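Local coordinates for protein rhamnogalacturonan endolyase YesW (Bacillus subtilis, PDB 2ZUX) that cleaves the rhamnogalacturonan backbone of plant cell-wall pectin by endo-acting elimination, releasing oligosaccharides, and requires calcium or manganese for activity, at residues A[2-7]-A[183-188]; A[38-43]-A[66-71]; A[489-494]-A[515-520]. One frame throughout, in Å; residues are numbered along the deposited sequence.

How the contacts relate
The modelled chain starts at residue 2. Contact 1 brings the N-terminal segment 2-7 back onto residues 183-188, after a loop of about 175 residues. That loop holds the sheet of the N-terminal domain (strands 13-17 to 76-87) and the first strands of the propeller. Contact 2 is nested inside it: 38-43 pairs with 66-71 within that sheet. Contact 3 follows in series and joins 489-494 to 515-520 late in the propeller, beside a bound rhamnose. None of the three touches another; their centres lie about 29 to 32 Å apart. Contact 1 ties the N terminus to a propeller blade, contact 2 works inside one sheet, and contact 3 adds a short edge strand to a blade.

Contact 1: residues A[2-7]-A[183-188]; sequences ARQMEA and VYDLDG. With CA (calcium ion), chain G.
Tyr184 meets Met5 where strand 182-184 of a propeller blade runs into a calcium-binding loop of the DxDxDG type, as in EF-hands. The two side chains cross obliquely, with Met5 SD 4.1 Å from Tyr184 OH. That hydroxyl is hydrogen-bonded to Tyr274. A water lies over the Tyr184 ring; it donates to Glu6 OE2 and accepts from Asp185 N. Asp185, the centre of an inverse gamma turn, is the main partner of Gln4. Asp185 O accepts from Gln4 NE2 at 2.9 Å. The donor lies in the carbonyl plane and the acceptor in the Gln4 amide plane. Gln4 reaches across because CG stands anti to the backbone N (chi1 179°) and the chain stays extended. Asp185 OD1 binds calcium at 2.4 Å and also accepts from Gly188 N, an Asx motif; Gly190 bonds to the same carboxylate. Leu186 O receives a water that also donates to Gln4 OE1. Asp187 OD1 reaches the calcium at 2.3 Å; Asp189, Lys191 O, Glu193 and a water complete the site. An alanine in place of Gln4 would probably leave Asp185 O without its donor and the water on Leu186 with one anchor fewer. Gly188 closes the contact: Gln4 OE1 rests 3.3 Å from Gly188 CA.

Contact 2: residues A[38-43]-A[66-71]; sequences NVYRDG and TYTVRA
Arg70 lays its guanidinium flat on the Tyr40 ring at the tight part of this antiparallel strand pair, which lies in the N-terminal beta-sheet domain. The planes are 13° apart, and Arg70 CZ is 3.7 Å from the Tyr40 ring centroid, a cation-pi stack offset toward the hydroxyl end. Tyr40 CG stands anti to its carbonyl carbon (chi1 -69°), which sets the ring where the extended Arg70 chain crosses it at about a right angle. Beneath the stack, Asn38 with Arg70 and Tyr40 with Thr68 are hydrogen-bonded pairs; Asn38 N to Arg70 O measures 2.8 Å. On the other face of the sheet, Val39 packs on Val69, with CG2 atoms 4.3 Å apart. Arg41 CG lies over the face of the Tyr67 ring in a CH-pi contact. Arg41 NH1 forms a salt bridge and Tyr67 OH a hydrogen bond to Asp58 OD2.

The end at Asp42 is more open to solvent, and side-chain packing gives way to polar bonds and a water. The water accepts from Gly43 N and is bonded to Thr68 OG1. Asp42 grips Thr66 with both oxygens: Asp42 OD1 takes Thr66 OG1 at 2.6 Å and Asp42 OD2 takes Thr66 N at 3.1 Å. Both donors come from above the carboxylate plane.

Glu77 is the common partner of Arg70, Tyr40 OH and Asn38 ND2, while Asn38 OD1 is hydrogen-bonded to Asn47. Glu77 probably offsets the charge of Arg70, and its salt bridge to NH1 is likely to fix the guanidinium's rotation over the ring.

Contact 3: residues A[489-494]-A[515-520]; sequences SGAAAN and VVWRTE. With RAM (alpha-L-rhamnopyranose), chain N.
Ala492 and Arg518 carry this contact, which adds a short, weakly bonded strand to strand 514-519 of a propeller blade. Ala492 N donates to Arg518 O at 2.9 Å. The return bond is not direct: a water donates to Ala492 O and accepts from Arg518 N. Ala492 CB lies over one face of the Arg518 guanidinium, 3.7 Å from Arg518 CZ. The arginine reaches this spot with CG between its own backbone N and carbonyl carbon (chi1 62°), followed by a chain extended to NE. Arg518 NH2 makes a weak bond of 3.1 Å to Ala493 O.

Next to it, the Asn494 amide slides past the arginine in the opposite direction, nearly coplanar with the guanidinium. Asn494 ND2 lies 2.8 Å from Arg518 NE. Both are donors as modelled, which makes the orientation of this amide doubtful. Asn494 OD1, as modelled, is bonded to Thr502. On the blade side, Ala491 CB packs 3.7 Å from Trp517 CB. Trp517 is fixed from outside the contact by NE1 bonded to Ser469 O and by an edge-to-face contact with Tyr528. Val515 CG1 covers one face of the indole. At the outer end, Gly490 O takes a weak bond from Glu520 N.

Beyond this shell lies a bound rhamnose. Hydrogen bonds to the sugar come from Asn115 and Asp135, on strands 109-120 and 129-136. Asn494 lines the pocket with Asn495 and Gly496, its CA 3.5 Å from rhamnose O4. Arg518 probably contributes to the site indirectly: with Ala492 CB over its face and a weak bond to Ala493 O, its guanidinium is likely to steady the backbone that leads to Asn494.

Contact 1: residues A[2-7]-A[183-188]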
ATOM      1  N   ALA A   2      12.177 -19.854  -2.477  1.00 17.36           N
ATOM      2  CA  ALA A   2      12.474 -18.494  -1.937  1.00 16.26           C
ATOM      3  C   ALA A   2      12.035 -17.411  -2.915  1.00 15.97           C
ATOM      4  O   ALA A   2      12.178 -17.573  -4.127  1.00 16.39           O
ATOM      5  CB  ALA A   2      13.962 -18.366  -1.642  1.00 16.75           C
ATOM      6  N   ARG A   3      11.502 -16.315  -2.373  1.00 15.07           N
ATOM      7  CA  ARG A   3      11.025 -15.184  -3.174  1.00 14.45           C
ATOM      8  C   ARG A   3      12.050 -14.074  -3.272  1.00 13.29           C
ATOM      9  O   ARG A   3      12.728 -13.758  -2.296  1.00 13.54           O
ATOM     10  CB  ARG A   3       9.775 -14.566  -2.550  1.00 15.05           C
ATOM     11  CG  ARG A   3       8.553 -15.392  -2.646  1.00 16.03           C
ATOM     12  CD  ARG A   3       7.359 -14.571  -2.245  1.00 16.28           C
ATOM     13  NE  ARG A   3       6.161 -15.347  -2.466  1.00 17.07           N
ATOM     14  CZ  ARG A   3       4.968 -14.831  -2.718  1.00 14.10           C
ATOM     15  NH1 ARG A   3       4.804 -13.513  -2.769  1.00 13.93           N
ATOM     16  NH2 ARG A   3       3.948 -15.646  -2.917  1.00 15.65           N
ATOM     17  N   GLN A   4      12.119 -13.448  -4.443  1.00 12.72           N
ATOM     18  CA  GLN A   4      12.865 -12.214  -4.599  1.00 12.40           C
ATOM     19  C   GLN A   4      12.291 -11.142  -3.668  1.00 11.96           C
ATOM     20  O   GLN A   4      11.089 -10.866  -3.708  1.00 12.30           O
ATOM     21  CB  GLN A   4      12.785 -11.739  -6.046  1.00 12.46           C
ATOM     22  CG  GLN A   4      13.518 -10.440  -6.308  1.00 12.38           C
ATOM     23  CD  GLN A   4      13.002  -9.732  -7.550  1.00 11.47           C
ATOM     24  OE1 GLN A   4      13.035 -10.277  -8.655  1.00 12.40           O
ATOM     25  NE2 GLN A   4      12.496  -8.517  -7.368  1.00 12.12           N
ATOM     26  N   MET A   5      13.132 -10.570  -2.817  1.00 12.00           N
ATOM     27  CA  MET A   5      12.749  -9.415  -1.990  1.00 12.04           C
ATOM     28  C   MET A   5      13.892  -8.399  -2.009  1.00 12.56           C
ATOM     29  O   MET A   5      14.964  -8.679  -2.549  1.00 12.88           O
ATOM     30  CB  MET A   5      12.367  -9.842  -0.565  1.00 12.50           C
ATOM     31  CG  MET A   5      11.175 -10.813  -0.524  1.00 12.68           C
ATOM     32  SD  MET A   5       9.572 -10.128  -1.059  1.00 14.78           S
ATOM     33  CE  MET A   5       8.964  -9.448   0.489  1.00 15.89           C
ATOM     34  N   GLU A   6      13.674  -7.223  -1.434  1.00 11.69           N
ATOM     35  CA  GLU A   6      14.628  -6.124  -1.568  1.00 12.24           C
ATOM     36  C   GLU A   6      15.820  -6.273  -0.648  1.00 12.29           C
ATOM     37  O   GLU A   6      15.681  -6.634   0.513  1.00 12.47           O
ATOM     38  CB  GLU A   6      13.933  -4.787  -1.306  1.00 12.03           C
ATOM     39  CG  GLU A   6      13.004  -4.378  -2.447  1.00 11.37           C
ATOM     40  CD  GLU A   6      11.775  -3.592  -2.006  1.00 10.83           C
ATOM     41  OE1 GLU A   6      11.294  -3.792  -0.867  1.00 10.95           O
ATOM     42  OE2 GLU A   6      11.273  -2.795  -2.830  1.00 11.29           O
ATOM     43  N   ALA A   7      16.998  -5.973  -1.182  1.00 12.36           N
ATOM     44  CA  ALA A   7      18.181  -5.797  -0.347  1.00 13.14           C
ATOM     45  C   ALA A   7      18.053  -4.458   0.366  1.00 13.53           C
ATOM     46  O   ALA A   7      18.126  -3.397  -0.264  1.00 14.82           O
ATOM     47  CB  ALA A   7      19.452  -5.859  -1.193  1.00 13.47           C
ATOM     48  N   VAL A 183       5.070   0.397  -8.091  1.00  9.59           N
ATOM     49  CA  VAL A 183       6.497   0.638  -7.908  1.00  9.38           C
ATOM     50  C   VAL A 183       7.114  -0.646  -7.388  1.00  9.69           C
ATOM     51  O   VAL A 183       6.738  -1.133  -6.322  1.00  9.60           O
ATOM     52  CB  VAL A 183       6.757   1.807  -6.924  1.00  9.47           C
ATOM     53  CG1 VAL A 183       8.254   2.083  -6.809  1.00  9.45           C
ATOM     54  CG2 VAL A 183       6.000   3.066  -7.360  1.00  9.74           C
ATOM     55  N   TYR A 184       8.051  -1.211  -8.142  1.00  9.66           N
ATOM     56  CA  TYR A 184       8.592  -2.510  -7.769  1.00  9.64           C
ATOM     57  C   TYR A 184       9.775  -2.835  -8.644  1.00  9.81           C
ATOM     58  O   TYR A 184       9.856  -2.378  -9.781  1.00 10.00           O
ATOM     59  CB  TYR A 184       7.523  -3.611  -7.932  1.00  9.88           C
ATOM     60  CG  TYR A 184       7.655  -4.689  -6.881  1.00  9.64           C
ATOM     61  CD1 TYR A 184       7.100  -4.516  -5.617  1.00  9.46           C
ATOM     62  CD2 TYR A 184       8.350  -5.876  -7.138  1.00 10.56           C
ATOM     63  CE1 TYR A 184       7.228  -5.484  -4.640  1.00 10.10           C
ATOM     64  CE2 TYR A 184       8.492  -6.852  -6.152  1.00 10.12           C
ATOM     65  CZ  TYR A 184       7.919  -6.649  -4.907  1.00  9.99           C
ATOM     66  OH  TYR A 184       8.042  -7.585  -3.900  1.00 11.03           O
ATOM     67  N   ASP A 185      10.687  -3.639  -8.103  1.00  9.86           N
ATOM     68  CA  ASP A 185      11.769  -4.197  -8.907  1.00 10.71           C
ATOM     69  C   ASP A 185      11.218  -5.402  -9.670  1.00 10.84           C
ATOM     70  O   ASP A 185      11.331  -6.542  -9.217  1.00 11.39           O
ATOM     71  CB  ASP A 185      12.955  -4.589  -8.027  1.00 10.56           C
ATOM     72  CG  ASP A 185      14.115  -5.150  -8.816  1.00 10.91           C
ATOM     73  OD1 ASP A 185      14.147  -4.988 -10.055  1.00 10.81           O
ATOM     74  OD2 ASP A 185      14.991  -5.768  -8.165  1.00 11.43           O
ATOM     75  N   LEU A 186      10.612  -5.136 -10.826  1.00 11.40           N
ATOM     76  CA  LEU A 186       9.966  -6.171 -11.624  1.00 12.04           C
ATOM     77  C   LEU A 186      10.947  -7.140 -12.263  1.00 12.60           C
ATOM     78  O   LEU A 186      10.630  -8.320 -12.405  1.00 12.11           O
ATOM     79  CB  LEU A 186       9.098  -5.546 -12.721  1.00 12.66           C
ATOM     80  CG  LEU A 186       7.772  -4.933 -12.265  1.00 13.95           C
ATOM     81  CD1 LEU A 186       7.199  -4.045 -13.363  1.00 15.41           C
ATOM     82  CD2 LEU A 186       6.774  -6.003 -11.861  1.00 15.52           C
ATOM     83  N   ASP A 187      12.118  -6.648 -12.665  1.00 13.24           N
ATOM     84  CA  ASP A 187      13.070  -7.495 -13.407  1.00 14.23           C
ATOM     85  C   ASP A 187      14.167  -8.129 -12.543  1.00 14.68           C
ATOM     86  O   ASP A 187      14.906  -8.998 -13.026  1.00 15.15           O
ATOM     87  CB  ASP A 187      13.651  -6.770 -14.634  1.00 14.50           C
ATOM     88  CG  ASP A 187      14.461  -5.542 -14.274  1.00 15.46           C
ATOM     89  OD1 ASP A 187      14.614  -5.228 -13.077  1.00 13.85           O
ATOM     90  OD2 ASP A 187      14.954  -4.879 -15.213  1.00 17.68           O
ATOM     91  N   GLY A 188      14.257  -7.718 -11.279  1.00 14.45           N
ATOM     92  CA  GLY A 188      15.162  -8.352 -10.321  1.00 14.89           C
ATOM     93  C   GLY A 188      16.616  -7.938 -10.396  1.00 15.46           C
ATOM     94  O   GLY A 188      17.499  -8.727 -10.047  1.00 15.96           O
TER
HETATM   95 CA    CA G 633      14.610  -3.331 -11.778  1.00 11.95          CA
HETATM   96  O   HOH W   1      12.198 -10.334 -11.277  1.00 13.39           O
HETATM   97  O   HOH W   2      10.699  -4.266  -5.302  1.00 12.52           O
HETATM   98  O   HOH W   3      16.019  -1.891 -13.173  1.00 23.66           O

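Contact 2: residues A[38-43]-A[66-71]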
ATOM      1  N   ASN A  38      25.032  -4.392  18.548  1.00 17.39           N
ATOM      2  CA  ASN A  38      25.682  -3.362  19.347  1.00 18.20           C
ATOM      3  C   ASN A  38      25.363  -1.979  18.794  1.00 18.51           C
ATOM      4  O   ASN A  38      25.347  -1.779  17.576  1.00 18.61           O
ATOM      5  CB  ASN A  38      27.196  -3.584  19.405  1.00 18.50           C
ATOM      6  CG  ASN A  38      27.581  -4.766  20.282  1.00 19.02           C
ATOM      7  OD1 ASN A  38      26.911  -5.062  21.270  1.00 19.36           O
ATOM      8  ND2 ASN A  38      28.669  -5.447  19.921  1.00 20.98           N
ATOM      9  N   VAL A  39      25.100  -1.041  19.701  1.00 18.89           N
ATOM     10  CA  VAL A  39      24.747   0.329  19.335  1.00 19.77           C
ATOM     11  C   VAL A  39      25.920   1.268  19.633  1.00 20.42           C
ATOM     12  O   VAL A  39      26.463   1.262  20.745  1.00 20.77           O
ATOM     13  CB  VAL A  39      23.474   0.805  20.080  1.00 19.62           C
ATOM     14  CG1 VAL A  39      23.026   2.172  19.574  1.00 19.78           C
ATOM     15  CG2 VAL A  39      22.346  -0.210  19.917  1.00 19.45           C
ATOM     16  N   TYR A  40      26.297   2.067  18.638  1.00 21.23           N
ATOM     17  CA  TYR A  40      27.421   2.996  18.763  1.00 22.05           C
ATOM     18  C   TYR A  40      26.994   4.437  18.551  1.00 22.78           C
ATOM     19  O   TYR A  40      26.319   4.757  17.568  1.00 22.42           O
ATOM     20  CB  TYR A  40      28.513   2.647  17.755  1.00 22.35           C
ATOM     21  CG  TYR A  40      29.223   1.346  18.037  1.00 22.28           C
ATOM     22  CD1 TYR A  40      30.489   1.336  18.618  1.00 22.97           C
ATOM     23  CD2 TYR A  40      28.633   0.123  17.716  1.00 22.56           C
ATOM     24  CE1 TYR A  40      31.150   0.139  18.880  1.00 23.25           C
ATOM     25  CE2 TYR A  40      29.281  -1.073  17.976  1.00 23.30           C
ATOM     26  CZ  TYR A  40      30.538  -1.059  18.557  1.00 23.26           C
ATOM     27  OH  TYR A  40      31.184  -2.247  18.811  1.00 23.51           O
ATOM     28  N   ARG A  41      27.390   5.302  19.479  1.00 23.50           N
ATOM     29  CA  ARG A  41      27.245   6.741  19.295  1.00 24.59           C
ATOM     30  C   ARG A  41      28.612   7.342  18.980  1.00 25.08           C
ATOM     31  O   ARG A  41      29.499   7.370  19.844  1.00 25.17           O
ATOM     32  CB  ARG A  41      26.634   7.404  20.530  1.00 24.47           C
ATOM     33  CG  ARG A  41      26.293   8.881  20.311  1.00 25.64           C
ATOM     34  CD  ARG A  41      25.848   9.575  21.582  1.00 27.58           C
ATOM     35  NE  ARG A  41      26.941   9.711  22.542  1.00 28.71           N
ATOM     36  CZ  ARG A  41      26.935   9.216  23.777  1.00 30.01           C
ATOM     37  NH1 ARG A  41      25.885   8.552  24.239  1.00 30.24           N
ATOM     38  NH2 ARG A  41      27.988   9.399  24.563  1.00 31.06           N
ATOM     39  N   ASP A  42      28.771   7.798  17.737  1.00 25.91           N
ATOM     40  CA  ASP A  42      30.016   8.395  17.242  1.00 26.64           C
ATOM     41  C   ASP A  42      31.241   7.510  17.501  1.00 27.27           C
ATOM     42  O   ASP A  42      32.292   7.988  17.946  1.00 27.66           O
ATOM     43  CB  ASP A  42      30.198   9.814  17.801  1.00 26.77           C
ATOM     44  CG  ASP A  42      29.179  10.793  17.240  1.00 26.65           C
ATOM     45  OD1 ASP A  42      29.272  11.127  16.041  1.00 27.61           O
ATOM     46  OD2 ASP A  42      28.289  11.228  17.997  1.00 26.31           O
ATOM     47  N   GLY A  43      31.085   6.218  17.218  1.00 27.69           N
ATOM     48  CA  GLY A  43      32.182   5.254  17.305  1.00 28.21           C
ATOM     49  C   GLY A  43      32.347   4.577  18.653  1.00 28.53           C
ATOM     50  O   GLY A  43      33.177   3.676  18.798  1.00 28.83           O
ATOM     51  N   THR A  66      25.795  11.122  16.087  1.00 23.04           N
ATOM     52  CA  THR A  66      25.524  10.202  14.982  1.00 22.64           C
ATOM     53  C   THR A  66      25.621   8.770  15.490  1.00 21.93           C
ATOM     54  O   THR A  66      26.386   8.475  16.417  1.00 22.23           O
ATOM     55  CB  THR A  66      26.461  10.397  13.764  1.00 22.96           C
ATOM     56  OG1 THR A  66      27.801  10.047  14.122  1.00 23.85           O
ATOM     57  CG2 THR A  66      26.430  11.839  13.257  1.00 23.82           C
ATOM     58  N   TYR A  67      24.839   7.887  14.881  1.00 20.59           N
ATOM     59  CA  TYR A  67      24.735   6.509  15.341  1.00 19.70           C
ATOM     60  C   TYR A  67      25.035   5.504  14.249  1.00 19.19           C
ATOM     61  O   TYR A  67      24.795   5.757  13.068  1.00 18.96           O
ATOM     62  CB  TYR A  67      23.335   6.255  15.912  1.00 19.40           C
ATOM     63  CG  TYR A  67      23.065   7.028  17.178  1.00 19.05           C
ATOM     64  CD1 TYR A  67      23.274   6.448  18.427  1.00 18.89           C
ATOM     65  CD2 TYR A  67      22.627   8.353  17.126  1.00 18.95           C
ATOM     66  CE1 TYR A  67      23.042   7.161  19.593  1.00 18.61           C
ATOM     67  CE2 TYR A  67      22.394   9.074  18.279  1.00 19.42           C
ATOM     68  CZ  TYR A  67      22.606   8.475  19.510  1.00 19.33           C
ATOM     69  OH  TYR A  67      22.371   9.190  20.652  1.00 20.04           O
ATOM     70  N   THR A  68      25.588   4.366  14.666  1.00 18.76           N
ATOM     71  CA  THR A  68      25.714   3.187  13.828  1.00 18.68           C
ATOM     72  C   THR A  68      25.312   1.992  14.676  1.00 18.13           C
ATOM     73  O   THR A  68      25.300   2.065  15.908  1.00 17.72           O
ATOM     74  CB  THR A  68      27.150   2.977  13.297  1.00 18.95           C
ATOM     75  OG1 THR A  68      28.073   2.972  14.395  1.00 19.86           O
ATOM     76  CG2 THR A  68      27.537   4.069  12.297  1.00 19.34           C
ATOM     77  N   VAL A  69      24.958   0.907  14.001  1.00 18.08           N
ATOM     78  CA  VAL A  69      24.698  -0.363  14.651  1.00 18.30           C
ATOM     79  C   VAL A  69      25.567  -1.429  13.992  1.00 18.27           C
ATOM     80  O   VAL A  69      25.842  -1.359  12.794  1.00 18.36           O
ATOM     81  CB  VAL A  69      23.186  -0.720  14.601  1.00 18.63           C
ATOM     82  CG1 VAL A  69      22.948  -2.209  14.839  1.00 19.84           C
ATOM     83  CG2 VAL A  69      22.418   0.120  15.618  1.00 18.13           C
ATOM     84  N   ARG A  70      26.026  -2.391  14.789  1.00 18.28           N
ATOM     85  CA  ARG A  70      26.773  -3.529  14.271  1.00 18.75           C
ATOM     86  C   ARG A  70      26.068  -4.803  14.700  1.00 17.92           C
ATOM     87  O   ARG A  70      25.801  -4.993  15.892  1.00 18.05           O
ATOM     88  CB  ARG A  70      28.217  -3.524  14.789  1.00 18.71           C
ATOM     89  CG  ARG A  70      29.007  -2.274  14.420  1.00 20.19           C
ATOM     90  CD  ARG A  70      30.469  -2.385  14.836  1.00 21.02           C
ATOM     91  NE  ARG A  70      31.079  -1.062  14.957  1.00 25.76           N
ATOM     92  CZ  ARG A  70      32.210  -0.799  15.610  1.00 27.49           C
ATOM     93  NH1 ARG A  70      32.883  -1.769  16.219  1.00 28.33           N
ATOM     94  NH2 ARG A  70      32.669   0.447  15.653  1.00 28.34           N
ATOM     95  N   ALA A  71      25.751  -5.658  13.731  1.00 17.76           N
ATOM     96  CA  ALA A  71      25.202  -6.977  14.025  1.00 17.65           C
ATOM     97  C   ALA A  71      26.284  -7.859  14.637  1.00 17.78           C
ATOM     98  O   ALA A  71      27.473  -7.706  14.336  1.00 18.09           O
ATOM     99  CB  ALA A  71      24.640  -7.622  12.763  1.00 17.62           C
TER
HETATM  100  O   HOH W   4      28.805   5.419  15.689  1.00 25.38           O

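Contact 3: residues A[489-494]-A[515-520]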
ATOM      1  N   SER A 489      -0.282  17.652  14.192  1.00 17.03           N
ATOM      2  CA  SER A 489      -0.635  19.039  13.909  1.00 17.51           C
ATOM      3  C   SER A 489       0.208  19.607  12.765  1.00 16.93           C
ATOM      4  O   SER A 489       1.427  19.442  12.737  1.00 16.75           O
ATOM      5  CB  SER A 489      -0.500  19.878  15.176  1.00 18.09           C
ATOM      6  OG  SER A 489      -1.374  19.367  16.167  1.00 21.78           O
ATOM      7  N   GLY A 490      -0.461  20.247  11.813  1.00 16.67           N
ATOM      8  CA  GLY A 490       0.213  20.774  10.630  1.00 17.01           C
ATOM      9  C   GLY A 490       0.276  19.783   9.479  1.00 17.13           C
ATOM     10  O   GLY A 490       0.673  20.150   8.369  1.00 17.74           O
ATOM     11  N   ALA A 491      -0.111  18.533   9.752  1.00 16.82           N
ATOM     12  CA  ALA A 491      -0.158  17.479   8.739  1.00 16.60           C
ATOM     13  C   ALA A 491      -1.606  17.250   8.335  1.00 15.86           C
ATOM     14  O   ALA A 491      -2.524  17.436   9.142  1.00 16.42           O
ATOM     15  CB  ALA A 491       0.459  16.198   9.270  1.00 16.82           C
ATOM     16  N   ALA A 492      -1.807  16.848   7.083  1.00 14.99           N
ATOM     17  CA  ALA A 492      -3.143  16.624   6.563  1.00 14.25           C
ATOM     18  C   ALA A 492      -3.211  15.292   5.851  1.00 13.71           C
ATOM     19  O   ALA A 492      -2.243  14.846   5.245  1.00 13.84           O
ATOM     20  CB  ALA A 492      -3.541  17.740   5.613  1.00 14.90           C
ATOM     21  N   ALA A 493      -4.376  14.670   5.942  1.00 12.95           N
ATOM     22  CA  ALA A 493      -4.688  13.481   5.179  1.00 12.04           C
ATOM     23  C   ALA A 493      -5.264  13.871   3.823  1.00 12.30           C
ATOM     24  O   ALA A 493      -5.488  15.054   3.542  1.00 12.74           O
ATOM     25  CB  ALA A 493      -5.656  12.604   5.959  1.00 12.35           C
ATOM     26  N   ASN A 494      -5.515  12.865   2.990  1.00 11.52           N
ATOM     27  CA  ASN A 494      -5.905  13.074   1.595  1.00 11.14           C
ATOM     28  C   ASN A 494      -7.247  12.427   1.273  1.00 10.81           C
ATOM     29  O   ASN A 494      -7.794  11.650   2.060  1.00 10.81           O
ATOM     30  CB  ASN A 494      -4.859  12.470   0.625  1.00 11.56           C
ATOM     31  CG  ASN A 494      -3.424  12.830   0.965  1.00 11.97           C
ATOM     32  OD1 ASN A 494      -2.512  12.016   0.786  1.00 14.00           O
ATOM     33  ND2 ASN A 494      -3.211  14.039   1.444  1.00 12.83           N
ATOM     34  N   VAL A 515       4.347   6.768   9.207  1.00  9.93           N
ATOM     35  CA  VAL A 515       3.282   7.443   8.475  1.00 10.44           C
ATOM     36  C   VAL A 515       3.878   8.609   7.716  1.00 10.28           C
ATOM     37  O   VAL A 515       4.662   9.387   8.266  1.00 10.66           O
ATOM     38  CB  VAL A 515       2.179   7.983   9.391  1.00 10.92           C
ATOM     39  CG1 VAL A 515       0.992   8.449   8.559  1.00 11.37           C
ATOM     40  CG2 VAL A 515       1.740   6.934  10.382  1.00 12.81           C
ATOM     41  N   VAL A 516       3.503   8.721   6.446  1.00 10.15           N
ATOM     42  CA  VAL A 516       3.868   9.860   5.628  1.00 10.42           C
ATOM     43  C   VAL A 516       2.599  10.676   5.409  1.00 10.45           C
ATOM     44  O   VAL A 516       1.657  10.192   4.770  1.00 10.78           O
ATOM     45  CB  VAL A 516       4.449   9.426   4.270  1.00 10.18           C
ATOM     46  CG1 VAL A 516       4.900  10.651   3.463  1.00 11.09           C
ATOM     47  CG2 VAL A 516       5.601   8.439   4.471  1.00 11.07           C
ATOM     48  N   TRP A 517       2.557  11.892   5.967  1.00 10.47           N
ATOM     49  CA  TRP A 517       1.466  12.838   5.709  1.00 11.03           C
ATOM     50  C   TRP A 517       2.040  14.072   5.034  1.00 11.49           C
ATOM     51  O   TRP A 517       3.139  14.512   5.364  1.00 11.90           O
ATOM     52  CB  TRP A 517       0.805  13.317   7.005  1.00 11.69           C
ATOM     53  CG  TRP A 517      -0.193  12.412   7.668  1.00 11.19           C
ATOM     54  CD1 TRP A 517      -1.430  12.057   7.211  1.00 12.11           C
ATOM     55  CD2 TRP A 517      -0.060  11.822   8.965  1.00 11.67           C
ATOM     56  NE1 TRP A 517      -2.066  11.250   8.134  1.00 12.27           N
ATOM     57  CE2 TRP A 517      -1.245  11.096   9.221  1.00 11.92           C
ATOM     58  CE3 TRP A 517       0.955  11.824   9.930  1.00 12.67           C
ATOM     59  CZ2 TRP A 517      -1.443  10.384  10.412  1.00 12.35           C
ATOM     60  CZ3 TRP A 517       0.761  11.121  11.106  1.00 12.42           C
ATOM     61  CH2 TRP A 517      -0.427  10.406  11.335  1.00 12.49           C
ATOM     62  N   ARG A 518       1.291  14.654   4.112  1.00 11.79           N
ATOM     63  CA  ARG A 518       1.655  15.958   3.568  1.00 12.25           C
ATOM     64  C   ARG A 518       1.393  17.051   4.600  1.00 12.25           C
ATOM     65  O   ARG A 518       0.571  16.882   5.507  1.00 12.74           O
ATOM     66  CB  ARG A 518       0.838  16.256   2.312  1.00 12.81           C
ATOM     67  CG  ARG A 518      -0.655  16.324   2.552  1.00 13.13           C
ATOM     68  CD  ARG A 518      -1.381  16.900   1.359  1.00 13.50           C
ATOM     69  NE  ARG A 518      -2.824  16.822   1.540  1.00 14.62           N
ATOM     70  CZ  ARG A 518      -3.592  17.842   1.901  1.00 15.22           C
ATOM     71  NH1 ARG A 518      -3.047  19.034   2.126  1.00 16.56           N
ATOM     72  NH2 ARG A 518      -4.902  17.671   2.036  1.00 17.55           N
ATOM     73  N   THR A 519       2.090  18.177   4.464  1.00 12.57           N
ATOM     74  CA  THR A 519       1.691  19.392   5.166  1.00 13.34           C
ATOM     75  C   THR A 519       0.434  19.939   4.496  1.00 13.86           C
ATOM     76  O   THR A 519       0.112  19.569   3.363  1.00 12.98           O
ATOM     77  CB  THR A 519       2.792  20.458   5.117  1.00 13.43           C
ATOM     78  OG1 THR A 519       3.098  20.761   3.751  1.00 13.10           O
ATOM     79  CG2 THR A 519       4.050  19.974   5.819  1.00 14.49           C
ATOM     80  N   GLU A 520      -0.271  20.829   5.185  1.00 14.64           N
ATOM     81  CA  GLU A 520      -1.522  21.384   4.661  1.00 16.05           C
ATOM     82  C   GLU A 520      -1.345  22.037   3.287  1.00 15.52           C
ATOM     83  O   GLU A 520      -2.202  21.895   2.408  1.00 15.47           O
ATOM     84  CB  GLU A 520      -2.142  22.359   5.672  1.00 16.35           C
ATOM     85  CG  GLU A 520      -2.575  21.672   6.969  1.00 18.78           C
ATOM     86  CD  GLU A 520      -2.913  22.635   8.098  1.00 19.68           C
ATOM     87  OE1 GLU A 520      -3.215  23.816   7.817  1.00 24.76           O
ATOM     88  OE2 GLU A 520      -2.886  22.197   9.271  1.00 24.99           O
TER
HETATM   89  C1  RAM N 640     -10.603  15.871  -2.420  1.00 31.27           C
HETATM   90  C2  RAM N 640      -9.552  15.286  -3.380  1.00 31.28           C
HETATM   91  C3  RAM N 640      -8.107  15.541  -2.941  1.00 30.97           C
HETATM   92  C4  RAM N 640      -7.961  15.285  -1.447  1.00 29.00           C
HETATM   93  C5  RAM N 640      -8.886  16.254  -0.720  1.00 29.50           C
HETATM   94  C6  RAM N 640      -8.746  16.134   0.788  1.00 26.71           C
HETATM   95  O1  RAM N 640     -11.017  17.139  -2.873  1.00 30.96           O
HETATM   96  O2  RAM N 640      -9.778  13.899  -3.524  1.00 31.54           O
HETATM   97  O3  RAM N 640      -7.214  14.741  -3.683  1.00 32.82           O
HETATM   98  O4  RAM N 640      -6.623  15.366  -0.978  1.00 25.63           O
HETATM   99  O5  RAM N 640     -10.232  15.949  -1.048  1.00 31.01           O
HETATM  100  O   HOH W   5       1.167  22.547   7.730  1.00 32.66           O
HETATM  101  O   HOH W   6      -1.168  12.965   3.728  1.00 12.11           O